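Local coordinates for eukaryotic translation initiation factor 2D (PDB 5W2F), which delivers tRNA to the P-site of the eukaryotic ribosome in a GTP-independent manner during translation initiation, and is represented here by its C-terminal domain, at residues I36-A41 / L77-L82. Sequence-based numbering, arbitrary orientation.
Sequences IVINYA and LPWDSL
With chi1 of -68° at W79, CG lies opposite the carbonyl carbon and the indole reaches across to helix 30-43, where its six-membered ring meets I38 and A41. CG of L82 is anti to the backbone N (chi1 174°), which carries CD2 to V37; the valine answers with CG1, the methyl anti to its own backbone N, at 3.9 Å from L82 CD2. W79 CZ3 does most of the touching: it sits 3.7 Å from A41 CB and 3.9 Å from I38 CA, so the ring approaches the helix backbone itself as well as side chains. W79 CH2 is also close to A41 CB, at 3.8 Å. The I38 side chain crosses the indole at about a right angle, with I38 CG1 4.1 Å from W79 CZ3. No hydrogen bond joins the two segments; the indole is tethered from its far side, where NE1 donates to the carbonyl O of K52. V55, on strand 54-56, touches A41, W79 and L82 and continues the apolar cluster. P78 is the N-cap of helix 79-89, and W79 and L82 both lie in the first turn that follows it. This helix-to-helix apolar contact forms part of the hydrophobic core of the SWIB/MDM2 domain.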
ATOM      1  N   ILE A  36     -19.678  -6.827  -1.659  1.00 23.19           N
ATOM      2  CA  ILE A  36     -20.311  -6.475  -0.390  1.00 24.86           C
ATOM      3  C   ILE A  36     -21.228  -5.265  -0.527  1.00 23.19           C
ATOM      4  O   ILE A  36     -22.356  -5.244  -0.007  1.00 25.47           O
ATOM      5  CB  ILE A  36     -19.250  -6.236   0.696  1.00 25.67           C
ATOM      6  CG1 ILE A  36     -18.623  -7.567   1.082  1.00 26.03           C
ATOM      7  CG2 ILE A  36     -19.825  -5.542   1.924  1.00 25.79           C
ATOM      8  CD1 ILE A  36     -17.283  -7.426   1.769  1.00 27.55           C
ATOM      9  N   VAL A  37     -20.736  -4.243  -1.210  1.00 22.92           N
ATOM     10  CA  VAL A  37     -21.507  -3.024  -1.351  1.00 22.66           C
ATOM     11  C   VAL A  37     -22.731  -3.240  -2.238  1.00 22.24           C
ATOM     12  O   VAL A  37     -23.825  -2.726  -1.937  1.00 23.56           O
ATOM     13  CB  VAL A  37     -20.619  -1.861  -1.831  1.00 24.08           C
ATOM     14  CG1 VAL A  37     -21.439  -0.632  -2.171  1.00 26.67           C
ATOM     15  CG2 VAL A  37     -19.587  -1.521  -0.762  1.00 25.33           C
ATOM     16  N   ILE A  38     -22.562  -3.988  -3.328  1.00 22.93           N
ATOM     17  CA  ILE A  38     -23.695  -4.315  -4.191  1.00 23.06           C
ATOM     18  C   ILE A  38     -24.742  -5.072  -3.385  1.00 24.35           C
ATOM     19  O   ILE A  38     -25.933  -4.757  -3.463  1.00 26.42           O
ATOM     20  CB  ILE A  38     -23.249  -5.053  -5.461  1.00 24.09           C
ATOM     21  CG1 ILE A  38     -22.485  -4.074  -6.375  1.00 25.42           C
ATOM     22  CG2 ILE A  38     -24.441  -5.626  -6.214  1.00 26.53           C
ATOM     23  CD1 ILE A  38     -21.718  -4.731  -7.500  1.00 26.36           C
ATOM     24  N   ASN A  39     -24.302  -6.062  -2.610  1.00 24.35           N
ATOM     25  CA  ASN A  39     -25.233  -6.836  -1.793  1.00 26.92           C
ATOM     26  C   ASN A  39     -25.926  -5.991  -0.732  1.00 27.29           C
ATOM     27  O   ASN A  39     -27.126  -6.177  -0.474  1.00 26.52           O
ATOM     28  CB  ASN A  39     -24.542  -8.018  -1.136  1.00 29.76           C
ATOM     29  CG  ASN A  39     -24.197  -9.111  -2.119  1.00 33.60           C
ATOM     30  OD1 ASN A  39     -24.739  -9.173  -3.216  1.00 40.14           O
ATOM     31  ND2 ASN A  39     -23.279  -9.981  -1.728  1.00 37.34           N
ATOM     32  N   TYR A  40     -25.195  -5.043  -0.147  1.00 24.43           N
ATOM     33  CA  TYR A  40     -25.784  -4.151   0.844  1.00 25.61           C
ATOM     34  C   TYR A  40     -26.937  -3.362   0.206  1.00 24.56           C
ATOM     35  O   TYR A  40     -28.048  -3.273   0.765  1.00 25.42           O
ATOM     36  CB  TYR A  40     -24.717  -3.220   1.453  1.00 24.06           C
ATOM     37  CG  TYR A  40     -25.283  -2.309   2.508  1.00 24.52           C
ATOM     38  CD1 TYR A  40     -25.877  -1.082   2.175  1.00 25.46           C
ATOM     39  CD2 TYR A  40     -25.221  -2.663   3.848  1.00 26.42           C
ATOM     40  CE1 TYR A  40     -26.423  -0.260   3.153  1.00 26.64           C
ATOM     41  CE2 TYR A  40     -25.754  -1.851   4.829  1.00 27.14           C
ATOM     42  CZ  TYR A  40     -26.361  -0.657   4.482  1.00 26.63           C
ATOM     43  OH  TYR A  40     -26.893   0.114   5.480  1.00 29.38           O
ATOM     44  N   ALA A  41     -26.694  -2.804  -0.974  1.00 22.85           N
ATOM     45  CA  ALA A  41     -27.728  -2.024  -1.639  1.00 21.93           C
ATOM     46  C   ALA A  41     -28.952  -2.863  -1.976  1.00 24.11           C
ATOM     47  O   ALA A  41     -30.091  -2.422  -1.784  1.00 24.72           O
ATOM     48  CB  ALA A  41     -27.170  -1.373  -2.890  1.00 23.70           C
ATOM     49  N   LEU A  77     -26.467   7.965  -5.826  1.00 19.51           N
ATOM     50  CA  LEU A  77     -25.240   7.794  -6.578  1.00 18.31           C
ATOM     51  C   LEU A  77     -25.379   6.661  -7.560  1.00 17.51           C
ATOM     52  O   LEU A  77     -25.967   5.628  -7.233  1.00 19.33           O
ATOM     53  CB  LEU A  77     -24.065   7.474  -5.656  1.00 18.85           C
ATOM     54  CG  LEU A  77     -23.560   8.596  -4.773  1.00 19.82           C
ATOM     55  CD1 LEU A  77     -22.445   8.091  -3.870  1.00 21.74           C
ATOM     56  CD2 LEU A  77     -23.049   9.750  -5.615  1.00 22.02           C
ATOM     57  N   PRO A  78     -24.805   6.830  -8.766  1.00 16.84           N
ATOM     58  CA  PRO A  78     -24.634   5.660  -9.604  1.00 17.92           C
ATOM     59  C   PRO A  78     -23.794   4.590  -8.921  1.00 17.67           C
ATOM     60  O   PRO A  78     -22.921   4.906  -8.121  1.00 18.24           O
ATOM     61  CB  PRO A  78     -23.886   6.178 -10.822  1.00 20.63           C
ATOM     62  CG  PRO A  78     -23.889   7.652 -10.719  1.00 23.67           C
ATOM     63  CD  PRO A  78     -24.163   8.031  -9.322  1.00 18.12           C
ATOM     64  N   TRP A  79     -24.051   3.331  -9.261  1.00 18.19           N
ATOM     65  CA  TRP A  79     -23.317   2.208  -8.652  1.00 19.00           C
ATOM     66  C   TRP A  79     -21.811   2.421  -8.647  1.00 20.04           C
ATOM     67  O   TRP A  79     -21.152   2.232  -7.636  1.00 19.65           O
ATOM     68  CB  TRP A  79     -23.600   0.931  -9.415  1.00 20.04           C
ATOM     69  CG  TRP A  79     -24.976   0.416  -9.311  1.00 19.62           C
ATOM     70  CD1 TRP A  79     -25.973   0.623 -10.195  1.00 20.84           C
ATOM     71  CD2 TRP A  79     -25.512  -0.404  -8.273  1.00 21.04           C
ATOM     72  NE1 TRP A  79     -27.109  -0.024  -9.791  1.00 20.99           N
ATOM     73  CE2 TRP A  79     -26.862  -0.666  -8.613  1.00 20.98           C
ATOM     74  CE3 TRP A  79     -24.987  -0.958  -7.102  1.00 22.96           C
ATOM     75  CZ2 TRP A  79     -27.688  -1.457  -7.834  1.00 24.42           C
ATOM     76  CZ3 TRP A  79     -25.813  -1.755  -6.324  1.00 25.22           C
ATOM     77  CH2 TRP A  79     -27.156  -1.978  -6.687  1.00 25.70           C
ATOM     78  N   ASP A  80     -21.264   2.849  -9.775  1.00 19.75           N
ATOM     79  CA  ASP A  80     -19.805   2.987  -9.850  1.00 19.94           C
ATOM     80  C   ASP A  80     -19.272   4.099  -8.966  1.00 19.62           C
ATOM     81  O   ASP A  80     -18.206   3.957  -8.372  1.00 19.54           O
ATOM     82  CB  ASP A  80     -19.348   3.123 -11.290  1.00 21.39           C
ATOM     83  CG  ASP A  80     -19.503   1.817 -12.059  1.00 23.58           C
ATOM     84  OD1 ASP A  80     -18.716   0.899 -11.798  1.00 30.71           O
ATOM     85  OD2 ASP A  80     -20.416   1.687 -12.913  1.00 27.97           O
ATOM     86  N   SER A  81     -20.007   5.204  -8.862  1.00 18.46           N
ATOM     87  CA  SER A  81     -19.595   6.256  -7.944  1.00 18.88           C
ATOM     88  C   SER A  81     -19.667   5.810  -6.499  1.00 18.44           C
ATOM     89  O   SER A  81     -18.794   6.127  -5.699  1.00 19.65           O
ATOM     90  CB  SER A  81     -20.479   7.478  -8.124  1.00 19.27           C
ATOM     91  OG  SER A  81     -20.303   8.023  -9.435  1.00 21.21           O
ATOM     92  N   LEU A  82     -20.726   5.082  -6.166  1.00 17.84           N
ATOM     93  CA  LEU A  82     -20.869   4.543  -4.831  1.00 20.10           C
ATOM     94  C   LEU A  82     -19.675   3.665  -4.490  1.00 19.18           C
ATOM     95  O   LEU A  82     -19.065   3.800  -3.427  1.00 19.87           O
ATOM     96  CB  LEU A  82     -22.172   3.756  -4.722  1.00 20.54           C
ATOM     97  CG  LEU A  82     -22.408   3.009  -3.416  1.00 22.05           C
ATOM     98  CD1 LEU A  82     -22.417   3.970  -2.238  1.00 24.80           C
ATOM     99  CD2 LEU A  82     -23.694   2.204  -3.511  1.00 26.10           C
TER